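Local atomic coordinates of small ribosomal subunit biogenesis GTPase RsgA (Thermotoga maritima, PDB entry 1U0L), a protein that probably assists late maturation of the small (30S) ribosomal subunit as a circularly permuted GTPase that hydrolyses GTP slowly until stimulated by that subunit. Residues T118-D126 and Y147-M158; V15-E26 and T213-Y224. All coordinates share one frame; numbering follows the deposited sequence.

In the fold
Interactions 1 and 2 lie at the two outermost strands of the same six-stranded sheet of the RsgA GTPase domain, a worked example of one sheet serving different purposes at its two edges. Interaction 1 lies at the edge strand 149-151, where the two segments grip the guanine of GDP. Interaction 2 lies at the opposite edge strand, 216-218, where the N-terminal OB domain is attached; it is away from the nucleotide and the zinc site. The two contacts do not touch: their centres are 26 Å apart and their nearest atoms about 11 Å. Along the chain, interaction 1 is nested within the loop that interaction 2 closes. In this permuted order, the base-recognition segments also precede the phosphate-binding loop around Lys182.

Interaction 1 of 2, residues T118-D126 and Y147-M158; sequences TVMVINKMD and YPIVKTSAKTGM. With GDP (guanosine-5'-diphosphate), chain E.
Asp126 and Ser153 show how a GTPase reads guanine with one carboxylate and steadies that carboxylate from across the contact. At the root of the Asp126 side chain, CB lies 3.6 Å from Thr156 OG1. With chi1 at 60°, CG stands between the backbone N and the carbonyl carbon, a setting that carries the carboxylate to the base. OD1 has two partners: it accepts from GDP N1 at 2.7 Å in an almost straight bond (178°), and from the hydroxyl OG of Ser153. At the tip, OD2 takes GDP N2, also at 2.7 Å. The paired N-H groups of the base thus meet the two carboxylate oxygens. Ser153 OG is itself positioned from behind, since it accepts the backbone N of Thr156 in an ST motif.

Opposite faces of the guanine are covered by two lysine chains, Lys124 CG lying 3.6 Å from GDP C6 and Lys155 CG 3.6 Å from GDP C2. Lys124 NZ reaches on to the ribose O4' and to the carbonyl of Gly179. The backbone N of Ala154 donates to GDP O6 at 2.8 Å. These are the NKxD and SAK motifs of the G domain.

Behind the pocket the segments run parallel, with Val150 N bonded to Met120 O and Thr152 N to Ile122 O. Beyond the strand, Met125 N donates to Thr152 O at 3.1 Å, which ties the NKxD turn to the SAK loop. The whole belongs to the beta-alpha-beta unit of strand 117-122, helix 130-143 and strand 149-151. Helix 130-143 packs on Ile122, Met125 and Ile149; helix 160-167 meets Val121 and Val150, and strand 87-92 pairs with 117-122 on its other side.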
loop_
_atom_site.group_PDB
_atom_site.type_symbol
_atom_site.label_atom_id
_atom_site.label_comp_id
_atom_site.label_asym_id
_atom_site.label_seq_id
_atom_site.Cartn_x
_atom_site.Cartn_y
_atom_site.Cartn_z
ATOM N N THR A 118 3.544 -4.466 -4.221
ATOM C CA THR A 118 2.099 -4.587 -4.232
ATOM C C THR A 118 1.665 -6.010 -4.508
ATOM O O THR A 118 2.192 -6.665 -5.404
ATOM C CB THR A 118 1.461 -3.676 -5.286
ATOM O OG1 THR A 118 1.297 -2.367 -4.732
ATOM C CG2 THR A 118 0.105 -4.215 -5.717
ATOM N N VAL A 119 0.720 -6.494 -3.712
ATOM C CA VAL A 119 0.177 -7.825 -3.913
ATOM C C VAL A 119 -1.316 -7.679 -4.158
ATOM O O VAL A 119 -2.068 -7.256 -3.279
ATOM C CB VAL A 119 0.425 -8.710 -2.713
ATOM C CG1 VAL A 119 -0.394 -9.984 -2.827
ATOM C CG2 VAL A 119 1.892 -9.038 -2.654
ATOM N N MET A 120 -1.729 -8.010 -5.377
ATOM C CA MET A 120 -3.125 -7.909 -5.789
ATOM C C MET A 120 -3.908 -9.123 -5.315
ATOM O O MET A 120 -3.502 -10.268 -5.546
ATOM C CB MET A 120 -3.207 -7.788 -7.318
ATOM C CG MET A 120 -4.614 -7.592 -7.870
ATOM S SD MET A 120 -4.676 -7.135 -9.636
ATOM C CE MET A 120 -3.621 -5.642 -9.627
ATOM N N VAL A 121 -5.023 -8.876 -4.639
ATOM C CA VAL A 121 -5.850 -9.980 -4.153
ATOM C C VAL A 121 -7.299 -9.953 -4.660
ATOM O O VAL A 121 -8.096 -9.125 -4.219
ATOM C CB VAL A 121 -5.917 -10.020 -2.600
ATOM C CG1 VAL A 121 -6.785 -11.185 -2.183
ATOM C CG2 VAL A 121 -4.521 -10.125 -1.978
ATOM N N ILE A 122 -7.638 -10.853 -5.580
ATOM C CA ILE A 122 -9.011 -10.942 -6.091
ATOM C C ILE A 122 -9.796 -11.688 -5.011
ATOM O O ILE A 122 -9.679 -12.911 -4.883
ATOM C CB ILE A 122 -9.114 -11.801 -7.369
ATOM C CG1 ILE A 122 -8.067 -11.375 -8.404
ATOM C CG2 ILE A 122 -10.552 -11.717 -7.923
ATOM C CD1 ILE A 122 -8.500 -10.233 -9.241
ATOM N N ASN A 123 -10.606 -10.971 -4.246
ATOM C CA ASN A 123 -11.369 -11.596 -3.163
ATOM C C ASN A 123 -12.821 -12.022 -3.494
ATOM O O ASN A 123 -13.334 -11.759 -4.582
ATOM C CB ASN A 123 -11.377 -10.640 -1.968
ATOM C CG ASN A 123 -11.921 -11.284 -0.707
ATOM O OD1 ASN A 123 -12.608 -10.624 0.089
ATOM N ND2 ASN A 123 -11.611 -12.572 -0.511
ATOM N N LYS A 124 -13.470 -12.687 -2.541
ATOM C CA LYS A 124 -14.858 -13.124 -2.705
ATOM C C LYS A 124 -15.040 -14.153 -3.817
ATOM O O LYS A 124 -16.078 -14.179 -4.477
ATOM C CB LYS A 124 -15.769 -11.925 -3.011
ATOM C CG LYS A 124 -15.832 -10.834 -1.948
ATOM C CD LYS A 124 -17.208 -10.166 -1.966
ATOM C CE LYS A 124 -17.196 -8.700 -1.526
ATOM N NZ LYS A 124 -17.032 -8.552 -0.079
ATOM N N MET A 125 -14.037 -14.998 -4.026
ATOM C CA MET A 125 -14.115 -15.997 -5.080
ATOM C C MET A 125 -15.294 -16.937 -4.882
ATOM O O MET A 125 -15.883 -17.425 -5.850
ATOM C CB MET A 125 -12.824 -16.807 -5.133
ATOM C CG MET A 125 -11.583 -16.011 -5.531
ATOM S SD MET A 125 -11.468 -15.570 -7.277
ATOM C CE MET A 125 -11.453 -17.187 -7.992
ATOM N N ASP A 126 -15.648 -17.178 -3.626
ATOM C CA ASP A 126 -16.744 -18.087 -3.313
ATOM C C ASP A 126 -18.071 -17.640 -3.892
ATOM O O ASP A 126 -19.009 -18.428 -3.996
ATOM C CB ASP A 126 -16.895 -18.236 -1.801
ATOM C CG ASP A 126 -17.192 -16.919 -1.121
ATOM O OD1 ASP A 126 -16.250 -16.116 -0.964
ATOM O OD2 ASP A 126 -18.363 -16.677 -0.760
ATOM N N TYR A 147 2.254 -8.027 -11.494
ATOM C CA TYR A 147 2.178 -8.166 -10.040
ATOM C C TYR A 147 1.713 -9.542 -9.629
ATOM O O TYR A 147 1.076 -10.260 -10.399
ATOM C CB TYR A 147 1.189 -7.166 -9.452
ATOM C CG TYR A 147 1.518 -5.736 -9.740
ATOM C CD1 TYR A 147 2.535 -5.090 -9.055
ATOM C CD2 TYR A 147 0.857 -5.041 -10.745
ATOM C CE1 TYR A 147 2.895 -3.794 -9.362
ATOM C CE2 TYR A 147 1.217 -3.742 -11.065
ATOM C CZ TYR A 147 2.241 -3.125 -10.365
ATOM O OH TYR A 147 2.630 -1.848 -10.673
ATOM N N PRO A 148 2.022 -9.928 -8.391
ATOM C CA PRO A 148 1.619 -11.234 -7.858
ATOM C C PRO A 148 0.118 -11.154 -7.634
ATOM O O PRO A 148 -0.380 -10.132 -7.164
ATOM C CB PRO A 148 2.346 -11.319 -6.521
ATOM C CG PRO A 148 3.444 -10.281 -6.631
ATOM C CD PRO A 148 2.860 -9.182 -7.442
ATOM N N ILE A 149 -0.608 -12.211 -7.960
ATOM C CA ILE A 149 -2.045 -12.209 -7.746
ATOM C C ILE A 149 -2.435 -13.383 -6.864
ATOM O O ILE A 149 -1.945 -14.495 -7.068
ATOM C CB ILE A 149 -2.810 -12.350 -9.084
ATOM C CG1 ILE A 149 -2.520 -11.140 -9.980
ATOM C CG2 ILE A 149 -4.309 -12.498 -8.822
ATOM C CD1 ILE A 149 -3.095 -11.256 -11.388
ATOM N N VAL A 150 -3.295 -13.154 -5.876
ATOM C CA VAL A 150 -3.750 -14.273 -5.052
ATOM C C VAL A 150 -5.281 -14.290 -4.980
ATOM O O VAL A 150 -5.920 -13.290 -4.639
ATOM C CB VAL A 150 -3.128 -14.238 -3.636
ATOM C CG1 VAL A 150 -1.646 -13.950 -3.744
ATOM C CG2 VAL A 150 -3.783 -13.196 -2.792
ATOM N N LYS A 151 -5.874 -15.420 -5.348
ATOM C CA LYS A 151 -7.331 -15.542 -5.319
ATOM C C LYS A 151 -7.778 -15.950 -3.912
ATOM O O LYS A 151 -7.375 -16.994 -3.401
ATOM C CB LYS A 151 -7.813 -16.601 -6.321
ATOM C CG LYS A 151 -7.468 -16.386 -7.792
ATOM C CD LYS A 151 -8.099 -17.538 -8.591
ATOM C CE LYS A 151 -7.732 -17.572 -10.066
ATOM N NZ LYS A 151 -6.325 -18.007 -10.255
ATOM N N THR A 152 -8.637 -15.155 -3.293
ATOM C CA THR A 152 -9.063 -15.492 -1.944
ATOM C C THR A 152 -10.564 -15.500 -1.662
ATOM O O THR A 152 -11.389 -15.125 -2.498
ATOM C CB THR A 152 -8.432 -14.526 -0.930
ATOM O OG1 THR A 152 -9.081 -13.248 -1.021
ATOM C CG2 THR A 152 -6.950 -14.350 -1.219
ATOM N N SER A 153 -10.889 -15.948 -0.453
ATOM C CA SER A 153 -12.250 -15.959 0.063
ATOM C C SER A 153 -12.136 -15.856 1.568
ATOM O O SER A 153 -11.766 -16.821 2.229
ATOM C CB SER A 153 -12.995 -17.237 -0.277
ATOM O OG SER A 153 -14.324 -17.158 0.234
ATOM N N ALA A 154 -12.425 -14.678 2.107
ATOM C CA ALA A 154 -12.358 -14.475 3.544
ATOM C C ALA A 154 -13.216 -15.534 4.228
ATOM O O ALA A 154 -12.854 -16.051 5.285
ATOM C CB ALA A 154 -12.858 -13.087 3.900
ATOM N N LYS A 155 -14.346 -15.862 3.601
ATOM C CA LYS A 155 -15.284 -16.855 4.126
ATOM C C LYS A 155 -14.773 -18.297 4.056
ATOM O O LYS A 155 -14.621 -18.970 5.074
ATOM C CB LYS A 155 -16.610 -16.757 3.364
ATOM C CG LYS A 155 -17.401 -15.487 3.605
ATOM C CD LYS A 155 -17.972 -15.438 5.021
ATOM C CE LYS A 155 -18.809 -14.182 5.244
ATOM N NZ LYS A 155 -19.977 -14.118 4.313
ATOM N N THR A 156 -14.536 -18.771 2.840
ATOM C CA THR A 156 -14.058 -20.127 2.606
ATOM C C THR A 156 -12.646 -20.376 3.124
ATOM O O THR A 156 -12.288 -21.506 3.466
ATOM C CB THR A 156 -14.045 -20.432 1.119
ATOM O OG1 THR A 156 -15.379 -20.427 0.627
ATOM C CG2 THR A 156 -13.448 -21.779 0.864
ATOM N N GLY A 157 -11.843 -19.320 3.160
ATOM C CA GLY A 157 -10.477 -19.459 3.621
ATOM C C GLY A 157 -9.539 -19.653 2.446
ATOM O O GLY A 157 -8.322 -19.695 2.603
ATOM N N MET A 158 -10.109 -19.759 1.253
ATOM C CA MET A 158 -9.301 -19.951 0.066
ATOM C C MET A 158 -8.315 -18.828 -0.166
ATOM O O MET A 158 -8.677 -17.642 -0.142
ATOM C CB MET A 158 -10.180 -20.093 -1.163
ATOM C CG MET A 158 -9.418 -19.945 -2.461
ATOM S SD MET A 158 -10.433 -20.442 -3.847
ATOM C CE MET A 158 -10.672 -18.885 -4.627
HETATM P PB GDP E . -13.967 -3.742 3.719
HETATM O O1B GDP E . -13.136 -3.933 2.487
HETATM O O2B GDP E . -14.683 -2.400 3.765
HETATM O O3B GDP E . -13.179 -3.973 5.028
HETATM O O3A GDP E . -15.160 -4.907 3.662
HETATM P PA GDP E . -15.599 -5.945 4.755
HETATM O O1A GDP E . -16.296 -5.275 5.896
HETATM O O2A GDP E . -14.417 -6.817 5.157
HETATM O "O5'" GDP E . -16.629 -6.908 3.956
HETATM C "C5'" GDP E . -17.851 -6.358 3.454
HETATM C "C4'" GDP E . -18.926 -7.402 3.439
HETATM O "O4'" GDP E . -18.505 -8.423 2.504
HETATM C "C3'" GDP E . -19.260 -8.076 4.809
HETATM O "O3'" GDP E . -20.755 -8.037 4.950
HETATM C "C2'" GDP E . -18.753 -9.516 4.665
HETATM O "O2'" GDP E . -19.672 -10.395 5.303
HETATM C "C1'" GDP E . -18.568 -9.682 3.109
HETATM N N9 GDP E . -17.270 -10.456 2.612
HETATM C C8 GDP E . -15.978 -10.083 2.819
HETATM N N7 GDP E . -15.130 -10.958 2.243
HETATM C C5 GDP E . -15.938 -11.916 1.647
HETATM C C6 GDP E . -15.594 -13.078 0.893
HETATM O O6 GDP E . -14.453 -13.455 0.612
HETATM N N1 GDP E . -16.708 -13.819 0.448
HETATM C C2 GDP E . -18.013 -13.443 0.727
HETATM N N2 GDP E . -19.003 -14.226 0.261
HETATM N N3 GDP E . -18.331 -12.335 1.443
HETATM C C4 GDP E . -17.255 -11.630 1.869
#

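Interaction 2 of 2, residues V15-E26 and T213-Y224; sequences VVSFHSNMVTVE and TAQLLKFDFGGY
Glu26 and Tyr224 approach from opposite directions, an extended acidic chain from one domain meeting an aromatic ring from the other. Glu26 leaves its strand with CG anti to the backbone N (chi1 177°) and stays extended, which brings the carboxylate across to the ring. Its plane stands 44° from that of the tyrosine; OE1 lies at the ring edge, while Tyr224 OH donates to OE2 at 2.8 Å, though the position of OE2 is less certain. Lys218 comes obliquely to the same carboxylate, its NZ forming a salt bridge with Glu26 OE1 at 2.9 Å from above the carboxylate plane. Arg33 adds a long, weak ion pair to OE1 and brings a second positive charge close to the lysine, so the carboxylate probably tempers the two neighbouring positive charges. An alanine in place of Glu26 would probably leave Lys218 and Arg33 facing each other without the intervening negative charge, and the Tyr224 hydroxyl without this acceptor.

Beside this polar cluster, Val16 crosses Leu216 obliquely, CG1 resting 4.1 Å from Leu216 CB, and the same methyl reaches Tyr224 CE2 at 4.2 Å. The backbones join here too: Leu216 N donates to Val16 O at 2.9 Å. Farther along, Gln215 lays its CG against Ser17 CB. A water then bridges the segments, accepting from Phe18 N at 2.7 Å and donating to Ala214 O at 2.8 Å, with Thr213 OG1 also bonded to it.

The hairpin formed by Val15 to Glu26, closed by a type I' turn, belongs to the five-stranded OB fold, and 216-218 is an edge strand of the GTPase sheet. The arrangement is an interdomain seam, docking the OB domain on the permuted G domain.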
loop_
_atom_site.group_PDB
_atom_site.type_symbol
_atom_site.label_atom_id
_atom_site.label_comp_id
_atom_site.label_asym_id
_atom_site.label_seq_id
_atom_site.Cartn_x
_atom_site.Cartn_y
_atom_site.Cartn_z
ATOM N N VAL A 15 7.575 2.264 16.382
ATOM C CA VAL A 15 6.379 2.930 16.890
ATOM C C VAL A 15 5.149 2.189 16.366
ATOM O O VAL A 15 5.086 1.841 15.189
ATOM C CB VAL A 15 6.267 4.356 16.398
ATOM C CG1 VAL A 15 4.931 4.950 16.863
ATOM C CG2 VAL A 15 7.458 5.168 16.887
ATOM N N VAL A 16 4.155 1.975 17.219
ATOM C CA VAL A 16 2.976 1.247 16.784
ATOM C C VAL A 16 1.644 1.957 16.980
ATOM O O VAL A 16 0.631 1.545 16.410
ATOM C CB VAL A 16 2.914 -0.092 17.472
ATOM C CG1 VAL A 16 4.056 -0.980 16.983
ATOM C CG2 VAL A 16 2.969 0.130 18.970
ATOM N N SER A 17 1.631 3.006 17.788
ATOM C CA SER A 17 0.398 3.759 17.993
ATOM C C SER A 17 0.623 4.957 18.893
ATOM O O SER A 17 1.668 5.081 19.526
ATOM C CB SER A 17 -0.689 2.870 18.604
ATOM O OG SER A 17 -0.426 2.625 19.972
ATOM N N PHE A 18 -0.366 5.845 18.932
ATOM C CA PHE A 18 -0.294 7.031 19.769
ATOM C C PHE A 18 -1.447 7.048 20.769
ATOM O O PHE A 18 -2.591 7.324 20.425
ATOM C CB PHE A 18 -0.285 8.272 18.889
ATOM C CG PHE A 18 0.946 8.384 18.046
ATOM C CD1 PHE A 18 1.209 7.448 17.057
ATOM C CD2 PHE A 18 1.863 9.401 18.263
ATOM C CE1 PHE A 18 2.370 7.521 16.295
ATOM C CE2 PHE A 18 3.028 9.485 17.507
ATOM C CZ PHE A 18 3.281 8.541 16.520
ATOM N N HIS A 19 -1.114 6.743 22.017
ATOM C CA HIS A 19 -2.079 6.672 23.107
ATOM C C HIS A 19 -1.883 7.825 24.110
ATOM O O HIS A 19 -0.771 8.322 24.287
ATOM C CB HIS A 19 -1.906 5.314 23.799
ATOM C CG HIS A 19 -3.060 4.906 24.656
ATOM N ND1 HIS A 19 -3.448 5.615 25.772
ATOM C CD2 HIS A 19 -3.902 3.850 24.570
ATOM C CE1 HIS A 19 -4.480 5.014 26.337
ATOM N NE2 HIS A 19 -4.774 3.939 25.628
ATOM N N SER A 20 -2.971 8.240 24.758
ATOM C CA SER A 20 -2.964 9.325 25.752
ATOM C C SER A 20 -1.917 10.431 25.557
ATOM O O SER A 20 -1.196 10.800 26.490
ATOM C CB SER A 20 -2.850 8.756 27.189
ATOM O OG SER A 20 -2.552 7.362 27.214
ATOM N N ASN A 21 -1.858 10.963 24.338
ATOM C CA ASN A 21 -0.932 12.039 23.979
ATOM C C ASN A 21 0.530 11.622 24.178
ATOM O O ASN A 21 1.378 12.437 24.540
ATOM C CB ASN A 21 -1.260 13.286 24.811
ATOM C CG ASN A 21 -0.866 14.583 24.122
ATOM O OD1 ASN A 21 -1.272 15.670 24.540
ATOM N ND2 ASN A 21 -0.068 14.479 23.070
ATOM N N MET A 22 0.811 10.344 23.927
ATOM C CA MET A 22 2.159 9.789 24.060
ATOM C C MET A 22 2.429 8.682 23.030
ATOM O O MET A 22 1.515 7.978 22.600
ATOM C CB MET A 22 2.365 9.233 25.473
ATOM C CG MET A 22 2.401 10.284 26.581
ATOM S SD MET A 22 2.679 9.568 28.225
ATOM C CE MET A 22 4.419 9.756 28.365
ATOM N N VAL A 23 3.691 8.533 22.640
ATOM C CA VAL A 23 4.085 7.520 21.668
ATOM C C VAL A 23 4.279 6.141 22.297
ATOM O O VAL A 23 5.015 5.986 23.273
ATOM C CB VAL A 23 5.411 7.907 20.965
ATOM C CG1 VAL A 23 5.833 6.805 19.988
ATOM C CG2 VAL A 23 5.255 9.236 20.248
ATOM N N THR A 24 3.625 5.138 21.720
ATOM C CA THR A 24 3.728 3.764 22.199
ATOM C C THR A 24 4.724 3.057 21.293
ATOM O O THR A 24 4.501 2.976 20.088
ATOM C CB THR A 24 2.383 3.017 22.065
ATOM O OG1 THR A 24 1.314 3.863 22.509
ATOM C CG2 THR A 24 2.395 1.739 22.899
ATOM N N VAL A 25 5.819 2.550 21.851
ATOM C CA VAL A 25 6.800 1.844 21.027
ATOM C C VAL A 25 6.843 0.374 21.392
ATOM O O VAL A 25 6.438 -0.019 22.476
ATOM C CB VAL A 25 8.247 2.423 21.176
ATOM C CG1 VAL A 25 8.194 3.845 21.713
ATOM C CG2 VAL A 25 9.093 1.526 22.064
ATOM N N GLU A 26 7.337 -0.437 20.472
ATOM C CA GLU A 26 7.464 -1.865 20.705
ATOM C C GLU A 26 8.944 -2.178 20.621
ATOM O O GLU A 26 9.634 -1.670 19.741
ATOM C CB GLU A 26 6.711 -2.645 19.643
ATOM C CG GLU A 26 6.851 -4.139 19.785
ATOM C CD GLU A 26 5.969 -4.890 18.814
ATOM O OE1 GLU A 26 4.784 -4.507 18.689
ATOM O OE2 GLU A 26 6.454 -5.860 18.192
ATOM N N THR A 213 -4.972 8.647 14.307
ATOM C CA THR A 213 -3.729 8.057 13.837
ATOM C C THR A 213 -3.861 6.539 13.683
ATOM O O THR A 213 -4.613 5.884 14.410
ATOM C CB THR A 213 -2.568 8.393 14.778
ATOM O OG1 THR A 213 -2.889 7.972 16.105
ATOM C CG2 THR A 213 -2.313 9.886 14.782
ATOM N N ALA A 214 -3.142 5.984 12.715
ATOM C CA ALA A 214 -3.205 4.556 12.467
ATOM C C ALA A 214 -2.487 3.824 13.569
ATOM O O ALA A 214 -1.933 4.434 14.472
ATOM C CB ALA A 214 -2.565 4.226 11.133
ATOM N N GLN A 215 -2.504 2.504 13.490
ATOM C CA GLN A 215 -1.836 1.668 14.466
ATOM C C GLN A 215 -1.248 0.511 13.708
ATOM O O GLN A 215 -1.659 0.224 12.584
ATOM C CB GLN A 215 -2.824 1.134 15.485
ATOM C CG GLN A 215 -3.188 2.117 16.551
ATOM C CD GLN A 215 -4.041 1.482 17.616
ATOM O OE1 GLN A 215 -3.894 0.292 17.910
ATOM N NE2 GLN A 215 -4.933 2.267 18.216
ATOM N N LEU A 216 -0.274 -0.161 14.297
ATOM C CA LEU A 216 0.286 -1.296 13.603
ATOM C C LEU A 216 -0.203 -2.513 14.350
ATOM O O LEU A 216 -0.131 -2.562 15.570
ATOM C CB LEU A 216 1.816 -1.229 13.586
ATOM C CG LEU A 216 2.420 -0.031 12.844
ATOM C CD1 LEU A 216 3.918 -0.187 12.784
ATOM C CD2 LEU A 216 1.860 0.047 11.428
ATOM N N LEU A 217 -0.752 -3.472 13.623
ATOM C CA LEU A 217 -1.237 -4.681 14.247
ATOM C C LEU A 217 -0.205 -5.751 13.961
ATOM O O LEU A 217 0.186 -5.945 12.805
ATOM C CB LEU A 217 -2.589 -5.070 13.661
ATOM C CG LEU A 217 -3.675 -4.029 13.911
ATOM C CD1 LEU A 217 -4.902 -4.353 13.079
ATOM C CD2 LEU A 217 -4.005 -3.988 15.397
ATOM N N LYS A 218 0.249 -6.439 15.005
ATOM C CA LYS A 218 1.253 -7.468 14.815
ATOM C C LYS A 218 0.598 -8.766 14.376
ATOM O O LYS A 218 -0.431 -9.169 14.917
ATOM C CB LYS A 218 2.034 -7.694 16.108
ATOM C CG LYS A 218 3.282 -8.550 15.927
ATOM C CD LYS A 218 3.923 -8.951 17.248
ATOM C CE LYS A 218 4.362 -7.748 18.074
ATOM N NZ LYS A 218 3.214 -6.947 18.599
ATOM N N PHE A 219 1.196 -9.416 13.386
ATOM C CA PHE A 219 0.672 -10.680 12.896
ATOM C C PHE A 219 1.214 -11.838 13.710
ATOM O O PHE A 219 2.350 -11.808 14.189
ATOM C CB PHE A 219 1.052 -10.902 11.429
ATOM C CG PHE A 219 0.130 -10.233 10.454
ATOM C CD1 PHE A 219 0.637 -9.412 9.449
ATOM C CD2 PHE A 219 -1.243 -10.429 10.532
ATOM C CE1 PHE A 219 -0.208 -8.794 8.537
ATOM C CE2 PHE A 219 -2.099 -9.816 9.625
ATOM C CZ PHE A 219 -1.581 -8.998 8.627
ATOM N N ASP A 220 0.390 -12.866 13.851
ATOM C CA ASP A 220 0.774 -14.063 14.573
ATOM C C ASP A 220 2.136 -14.522 14.085
ATOM O O ASP A 220 3.020 -14.841 14.877
ATOM C CB ASP A 220 -0.238 -15.172 14.298
ATOM C CG ASP A 220 -1.030 -15.544 15.519
ATOM O OD1 ASP A 220 -1.002 -14.764 16.495
ATOM O OD2 ASP A 220 -1.685 -16.612 15.504
ATOM N N PHE A 221 2.287 -14.530 12.766
ATOM C CA PHE A 221 3.493 -14.998 12.107
ATOM C C PHE A 221 4.591 -13.972 11.890
ATOM O O PHE A 221 5.480 -14.189 11.061
ATOM C CB PHE A 221 3.100 -15.602 10.767
ATOM C CG PHE A 221 2.213 -14.707 9.950
ATOM C CD1 PHE A 221 2.739 -13.607 9.278
ATOM C CD2 PHE A 221 0.849 -14.940 9.879
ATOM C CE1 PHE A 221 1.916 -12.755 8.551
ATOM C CE2 PHE A 221 0.022 -14.098 9.158
ATOM C CZ PHE A 221 0.555 -13.002 8.492
ATOM N N GLY A 222 4.544 -12.862 12.618
ATOM C CA GLY A 222 5.578 -11.854 12.461
ATOM C C GLY A 222 5.322 -10.942 11.281
ATOM O O GLY A 222 5.140 -11.387 10.143
ATOM N N GLY A 223 5.317 -9.646 11.551
ATOM C CA GLY A 223 5.058 -8.675 10.508
ATOM C C GLY A 223 3.923 -7.824 11.027
ATOM O O GLY A 223 3.323 -8.160 12.051
ATOM N N TYR A 224 3.629 -6.724 10.349
ATOM C CA TYR A 224 2.544 -5.868 10.785
ATOM C C TYR A 224 1.681 -5.419 9.635
ATOM O O TYR A 224 2.120 -5.396 8.480
ATOM C CB TYR A 224 3.055 -4.600 11.444
ATOM C CG TYR A 224 4.029 -4.771 12.568
ATOM C CD1 TYR A 224 5.387 -4.988 12.317
ATOM C CD2 TYR A 224 3.620 -4.592 13.890
ATOM C CE1 TYR A 224 6.315 -5.004 13.353
ATOM C CE2 TYR A 224 4.541 -4.607 14.933
ATOM C CZ TYR A 224 5.885 -4.807 14.657
ATOM O OH TYR A 224 6.794 -4.751 15.680
HETATM O O HOH W 1 -2.283 5.574 16.982
#